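Side-chain contacts in nascent polypeptide-associated complex protein (Methanothermobacter marburgensis, PDB 1TR8), which probably contacts nascent chains as they emerge from the ribosome, working as a homodimer that interacts with the ribosome and binds ribosomal RNA: residues E19-L24 with E28-N33; D67-V72 with R85-T90. All coordinates share one frame; numbering follows the deposited sequence.

Contact 1 of 2, residues E19-L24 with E28-N33; sequences EVVIKL and EIIIKN
Val20 and Ile31 pair through two backbone hydrogen bonds, as do Ile22 and Ile29, in an antiparallel ladder. The axes of the short segments 19-23 and 28-32 approach to 4.6 Å. Their directions differ by 168°. The bond from Ile31 N to Val20 O (2.9 Å) is nearly straight at the hydrogen, 172°. CA-H...O contacts such as Val21 CA to Ile29 O (3.3 Å) lie between.

One face carries Val20, Ile22, Ile29 and Ile31; Ile22 CB and Ile29 CB meet at 4.1 Å, and Tyr47 of the second subunit packs over Ile22, Ile29 and Ile31. On the other face Glu19 CG stands anti to the backbone nitrogen (chi1 -175°), which with the extended chain beyond lays Glu19 CG and OE2 along Ile30 CG2, OE2 at 3.8 Å. Glu19 OE2 also makes a long, weak ion pair with Lys23 of the second subunit. Lys23 and Glu28 run side by side, Lys23 CG 3.7 Å from Glu28 OE2. Their charged ends go elsewhere: Lys23 to Glu19 of the second subunit, Glu28 OE1 to Arg56 of its own chain and OE2 to Arg56 of the third. With an alanine for this glutamate, both Arg56 guanidinium groups would probably lose a counter-charge and turn more freely, with a gap beside Lys23 CG.

The strands form a beta hairpin of the NAC domain, whose sheet continues across the interface as 19-23 pairs antiparallel with a strand of the second subunit.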
loop_
_atom_site.group_PDB
_atom_site.type_symbol
_atom_site.label_atom_id
_atom_site.label_comp_id
_atom_site.label_asym_id
_atom_site.label_seq_id
_atom_site.Cartn_x
_atom_site.Cartn_y
_atom_site.Cartn_z
ATOM N N GLU A 19 -4.174 12.618 3.052
ATOM C CA GLU A 19 -5.078 11.566 2.644
ATOM C C GLU A 19 -4.977 10.419 3.623
ATOM O O GLU A 19 -3.896 10.145 4.185
ATOM C CB GLU A 19 -4.655 11.132 1.243
ATOM C CG GLU A 19 -5.498 10.107 0.510
ATOM C CD GLU A 19 -4.940 9.868 -0.902
ATOM O OE1 GLU A 19 -4.456 10.834 -1.525
ATOM O OE2 GLU A 19 -4.992 8.741 -1.412
ATOM N N VAL A 20 -6.100 9.744 3.817
ATOM C CA VAL A 20 -6.144 8.471 4.521
ATOM C C VAL A 20 -6.789 7.507 3.553
ATOM O O VAL A 20 -7.765 7.856 2.877
ATOM C CB VAL A 20 -6.998 8.566 5.785
ATOM C CG1 VAL A 20 -7.278 7.177 6.370
ATOM C CG2 VAL A 20 -6.293 9.471 6.783
ATOM N N VAL A 21 -6.167 6.340 3.424
ATOM C CA VAL A 21 -6.697 5.265 2.610
ATOM C C VAL A 21 -6.919 4.053 3.501
ATOM O O VAL A 21 -5.977 3.587 4.156
ATOM C CB VAL A 21 -5.729 4.853 1.487
ATOM C CG1 VAL A 21 -6.342 3.712 0.688
ATOM C CG2 VAL A 21 -5.374 6.054 0.591
ATOM N N ILE A 22 -8.127 3.501 3.425
ATOM C CA ILE A 22 -8.484 2.273 4.113
ATOM C C ILE A 22 -8.652 1.154 3.092
ATOM O O ILE A 22 -9.559 1.200 2.268
ATOM C CB ILE A 22 -9.766 2.467 4.911
ATOM C CG1 ILE A 22 -9.646 3.718 5.781
ATOM C CG2 ILE A 22 -9.992 1.264 5.754
ATOM C CD1 ILE A 22 -10.922 4.088 6.449
ATOM N N LYS A 23 -7.835 0.111 3.240
ATOM C CA LYS A 23 -7.680 -0.921 2.235
ATOM C C LYS A 23 -8.317 -2.210 2.690
ATOM O O LYS A 23 -8.016 -2.701 3.774
ATOM C CB LYS A 23 -6.196 -1.183 1.999
ATOM C CG LYS A 23 -5.442 0.024 1.462
ATOM C CD LYS A 23 -3.954 -0.255 1.436
ATOM C CE LYS A 23 -3.216 0.704 0.526
ATOM N NZ LYS A 23 -1.878 0.099 0.146
ATOM N N LEU A 24 -9.161 -2.763 1.829
ATOM C CA LEU A 24 -9.808 -4.042 2.060
ATOM C C LEU A 24 -9.536 -4.834 0.805
ATOM O O LEU A 24 -8.931 -4.314 -0.107
ATOM C CB LEU A 24 -11.308 -3.835 2.271
ATOM C CG LEU A 24 -11.755 -3.093 3.533
ATOM C CD1 LEU A 24 -11.892 -1.611 3.280
ATOM C CD2 LEU A 24 -13.088 -3.642 4.029
ATOM N N GLU A 28 -11.040 0.120 -1.619
ATOM C CA GLU A 28 -10.384 1.039 -0.739
ATOM C C GLU A 28 -11.272 2.273 -0.534
ATOM O O GLU A 28 -12.035 2.673 -1.411
ATOM C CB GLU A 28 -9.028 1.403 -1.337
ATOM C CG GLU A 28 -8.245 0.144 -1.737
ATOM C CD GLU A 28 -6.854 0.416 -2.276
ATOM O OE1 GLU A 28 -6.649 1.518 -2.830
ATOM O OE2 GLU A 28 -5.989 -0.497 -2.183
ATOM N N ILE A 29 -11.187 2.846 0.658
ATOM C CA ILE A 29 -11.943 4.018 1.015
ATOM C C ILE A 29 -10.909 5.119 1.151
ATOM O O ILE A 29 -9.935 4.950 1.857
ATOM C CB ILE A 29 -12.712 3.812 2.348
ATOM C CG1 ILE A 29 -13.674 2.631 2.227
ATOM C CG2 ILE A 29 -13.480 5.090 2.716
ATOM C CD1 ILE A 29 -14.355 2.247 3.515
ATOM N N ILE A 30 -11.113 6.226 0.448
ATOM C CA ILE A 30 -10.155 7.311 0.441
ATOM C C ILE A 30 -10.815 8.559 1.024
ATOM O O ILE A 30 -11.903 8.957 0.579
ATOM C CB ILE A 30 -9.683 7.593 -1.023
ATOM C CG1 ILE A 30 -8.987 6.365 -1.615
ATOM C CG2 ILE A 30 -8.750 8.791 -1.101
ATOM C CD1 ILE A 30 -9.853 5.658 -2.596
ATOM N N ILE A 31 -10.167 9.141 2.034
ATOM C CA ILE A 31 -10.591 10.414 2.606
ATOM C C ILE A 31 -9.548 11.490 2.361
ATOM O O ILE A 31 -8.438 11.426 2.900
ATOM C CB ILE A 31 -10.834 10.270 4.115
ATOM C CG1 ILE A 31 -11.712 9.047 4.373
ATOM C CG2 ILE A 31 -11.513 11.528 4.641
ATOM C CD1 ILE A 31 -12.012 8.805 5.825
ATOM N N LYS A 32 -9.934 12.528 1.635
ATOM C CA LYS A 32 -9.021 13.623 1.313
ATOM C C LYS A 32 -9.018 14.731 2.367
ATOM O O LYS A 32 -10.045 15.092 2.912
ATOM C CB LYS A 32 -9.340 14.206 -0.065
ATOM C CG LYS A 32 -8.807 13.336 -1.201
ATOM C CD LYS A 32 -9.819 13.129 -2.327
ATOM C CE LYS A 32 -9.730 11.702 -2.892
ATOM N NZ LYS A 32 -10.656 11.430 -4.053
ATOM N N ASN A 33 -7.825 15.200 2.712
ATOM C CA ASN A 33 -7.662 16.259 3.687
ATOM C C ASN A 33 -8.582 16.060 4.888
ATOM O O ASN A 33 -9.381 16.927 5.246
ATOM C CB ASN A 33 -7.894 17.617 3.018
ATOM C CG ASN A 33 -6.816 17.943 1.989
ATOM O OD1 ASN A 33 -7.109 18.185 0.810
ATOM N ND2 ASN A 33 -5.559 17.930 2.431
#

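Contact 2 of 2, residues D67-V72 with R85-T90; sequences DDIELV and RALQET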
loop_
_atom_site.group_PDB
_atom_site.type_symbol
_atom_site.label_atom_id
_atom_site.label_comp_id
_atom_site.label_asym_id
_atom_site.label_seq_id
_atom_site.Cartn_x
_atom_site.Cartn_y
_atom_site.Cartn_z
ATOM N N ASP A 67 -12.901 -19.161 -24.618
ATOM C CA ASP A 67 -13.788 -20.314 -24.632
ATOM C C ASP A 67 -14.526 -20.472 -23.306
ATOM O O ASP A 67 -15.682 -20.868 -23.290
ATOM C CB ASP A 67 -13.016 -21.580 -25.015
ATOM C CG ASP A 67 -12.502 -21.531 -26.436
ATOM O OD1 ASP A 67 -12.874 -20.588 -27.174
ATOM O OD2 ASP A 67 -11.715 -22.382 -26.909
ATOM N N ASP A 68 -13.907 -20.087 -22.200
ATOM C CA ASP A 68 -14.598 -20.117 -20.920
ATOM C C ASP A 68 -15.640 -19.030 -20.805
ATOM O O ASP A 68 -16.726 -19.279 -20.311
ATOM C CB ASP A 68 -13.598 -19.953 -19.793
ATOM C CG ASP A 68 -12.674 -21.139 -19.661
ATOM O OD1 ASP A 68 -12.752 -22.058 -20.507
ATOM O OD2 ASP A 68 -11.848 -21.231 -18.734
ATOM N N ILE A 69 -15.316 -17.823 -21.256
ATOM C CA ILE A 69 -16.301 -16.735 -21.309
ATOM C C ILE A 69 -17.490 -17.148 -22.157
ATOM O O ILE A 69 -18.616 -17.033 -21.714
ATOM C CB ILE A 69 -15.674 -15.444 -21.864
ATOM C CG1 ILE A 69 -14.571 -14.963 -20.921
ATOM C CG2 ILE A 69 -16.721 -14.334 -22.015
ATOM C CD1 ILE A 69 -13.732 -13.850 -21.497
ATOM N N GLU A 70 -17.219 -17.672 -23.346
ATOM C CA GLU A 70 -18.255 -18.156 -24.271
ATOM C C GLU A 70 -19.158 -19.200 -23.625
ATOM O O GLU A 70 -20.375 -19.096 -23.696
ATOM C CB GLU A 70 -17.614 -18.757 -25.523
ATOM C CG GLU A 70 -17.133 -17.707 -26.505
ATOM C CD GLU A 70 -16.297 -18.295 -27.628
ATOM O OE1 GLU A 70 -16.410 -19.522 -27.913
ATOM O OE2 GLU A 70 -15.520 -17.516 -28.234
ATOM N N LEU A 71 -18.547 -20.184 -22.978
ATOM C CA LEU A 71 -19.287 -21.277 -22.327
ATOM C C LEU A 71 -20.243 -20.758 -21.252
ATOM O O LEU A 71 -21.423 -21.124 -21.198
ATOM C CB LEU A 71 -18.307 -22.275 -21.708
ATOM C CG LEU A 71 -18.820 -23.692 -21.430
ATOM C CD1 LEU A 71 -17.701 -24.685 -21.621
ATOM C CD2 LEU A 71 -19.376 -23.837 -20.046
ATOM N N VAL A 72 -19.745 -19.834 -20.441
ATOM C CA VAL A 72 -20.561 -19.255 -19.379
ATOM C C VAL A 72 -21.718 -18.413 -19.947
ATOM O O VAL A 72 -22.835 -18.471 -19.451
ATOM C CB VAL A 72 -19.711 -18.389 -18.409
ATOM C CG1 VAL A 72 -20.593 -17.764 -17.337
ATOM C CG2 VAL A 72 -18.619 -19.209 -17.768
ATOM N N ARG A 85 -16.878 -10.849 -15.526
ATOM C CA ARG A 85 -16.823 -10.518 -14.098
ATOM C C ARG A 85 -17.069 -11.726 -13.178
ATOM O O ARG A 85 -16.348 -11.957 -12.222
ATOM C CB ARG A 85 -17.819 -9.406 -13.778
ATOM C CG ARG A 85 -17.842 -9.032 -12.294
ATOM C CD ARG A 85 -18.718 -7.812 -11.960
ATOM N NE ARG A 85 -19.982 -7.835 -12.696
ATOM C CZ ARG A 85 -20.417 -6.861 -13.489
ATOM N NH1 ARG A 85 -19.710 -5.755 -13.659
ATOM N NH2 ARG A 85 -21.580 -6.993 -14.109
ATOM N N ALA A 86 -18.047 -12.551 -13.500
ATOM C CA ALA A 86 -18.249 -13.797 -12.767
ATOM C C ALA A 86 -16.988 -14.654 -12.662
ATOM O O ALA A 86 -16.675 -15.194 -11.600
ATOM C CB ALA A 86 -19.354 -14.608 -13.410
ATOM N N LEU A 87 -16.307 -14.834 -13.786
ATOM C CA LEU A 87 -15.110 -15.688 -13.856
ATOM C C LEU A 87 -13.938 -15.061 -13.104
ATOM O O LEU A 87 -13.132 -15.758 -12.505
ATOM C CB LEU A 87 -14.731 -15.928 -15.318
ATOM C CG LEU A 87 -15.404 -17.098 -16.031
ATOM C CD1 LEU A 87 -15.351 -16.913 -17.553
ATOM C CD2 LEU A 87 -14.758 -18.417 -15.648
ATOM N N GLN A 88 -13.824 -13.737 -13.189
ATOM C CA GLN A 88 -12.893 -12.970 -12.366
ATOM C C GLN A 88 -13.191 -13.268 -10.893
ATOM O O GLN A 88 -12.290 -13.612 -10.147
ATOM C CB GLN A 88 -13.038 -11.450 -12.591
ATOM C CG GLN A 88 -12.459 -10.823 -13.877
ATOM C CD GLN A 88 -12.655 -9.273 -13.935
ATOM O OE1 GLN A 88 -11.743 -8.495 -13.596
ATOM N NE2 GLN A 88 -13.845 -8.836 -14.340
ATOM N N GLU A 89 -14.462 -13.130 -10.496
ATOM C CA GLU A 89 -14.903 -13.363 -9.106
ATOM C C GLU A 89 -14.549 -14.752 -8.574
ATOM O O GLU A 89 -14.206 -14.891 -7.412
ATOM C CB GLU A 89 -16.423 -13.178 -8.922
ATOM C CG GLU A 89 -16.918 -11.743 -8.818
ATOM C CD GLU A 89 -16.604 -11.064 -7.495
ATOM O OE1 GLU A 89 -16.587 -11.736 -6.432
ATOM O OE2 GLU A 89 -16.403 -9.827 -7.525
ATOM N N THR A 90 -14.666 -15.789 -9.391
ATOM C CA THR A 90 -14.357 -17.155 -8.934
ATOM C C THR A 90 -12.936 -17.649 -9.254
ATOM O O THR A 90 -12.670 -18.850 -9.224
ATOM C CB THR A 90 -15.346 -18.131 -9.562
ATOM O OG1 THR A 90 -15.120 -18.226 -10.980
ATOM C CG2 THR A 90 -16.761 -17.612 -9.427
#
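Leu87 carries this contact, and its CD1 methyl is the atom that reaches segment 67-72. Apolar packing comes first. Leu87 CD1 lies 4.0 Å from Ile69 CG1 and equally 4.0 Å from Val72 CG2, so one methyl touches two side chains of the facing helix. The leucine crosses Ile69 at a slant, whereas Leu87 and Val72 point in roughly opposite directions as they pass alongside one another. In Val72 the first torsion (chi1 178°) sets CG1 opposite the backbone N and puts CG2, the branch that touches, beside that nitrogen.

The same methyl also packs against backbone. Leu87 CD1 sits 3.8 Å from Ile69 N and 3.9 Å from Asp68 O. The Asp68 side chain adds its methylene, with Asp68 CB 4.2 Å from Leu87 CD1. These are van der Waals contacts: no hydrogen bond joins the two segments, and the polar backbone bonds here run within each helix, as from Val72 N to Asp68 O (3.1 Å).

The axes of segments 67-72 and 85-89 approach to 10.6 Å, at 113°, a separation bridged by the length of the leucine. Other parts of the chain complete the surroundings: Ile64 touches both Ile69 and Leu87, while Leu94 of helix 94-100 and Leu101 pack on Val72. Beyond the contact, Glu89 OE2 forms a salt bridge to Arg26. Here the first and second helices of the compact three-helix UBA domain meet through its small hydrophobic core.

Both contacts are largely buried, but they hold different parts of the chain: contact 1 joins neighbouring strands of the NAC domain, contact 2 two helices of the UBA domain. Their centres lie 31 Å apart on opposite sides of the chain's centre, and the nearest atoms are still about 12 Å apart. Contact 1 buries 528 Å² and depends on backbone hydrogen bonding, with aliphatic and charged side chains that also meet other subunits. Contact 2 buries 159 Å² through van der Waals packing, with no hydrogen bond between the segments, and no other chain of the assembly touches them. The hairpin thus belongs to the assembly, while the meeting point of the two helices lies in the interior of a single domain.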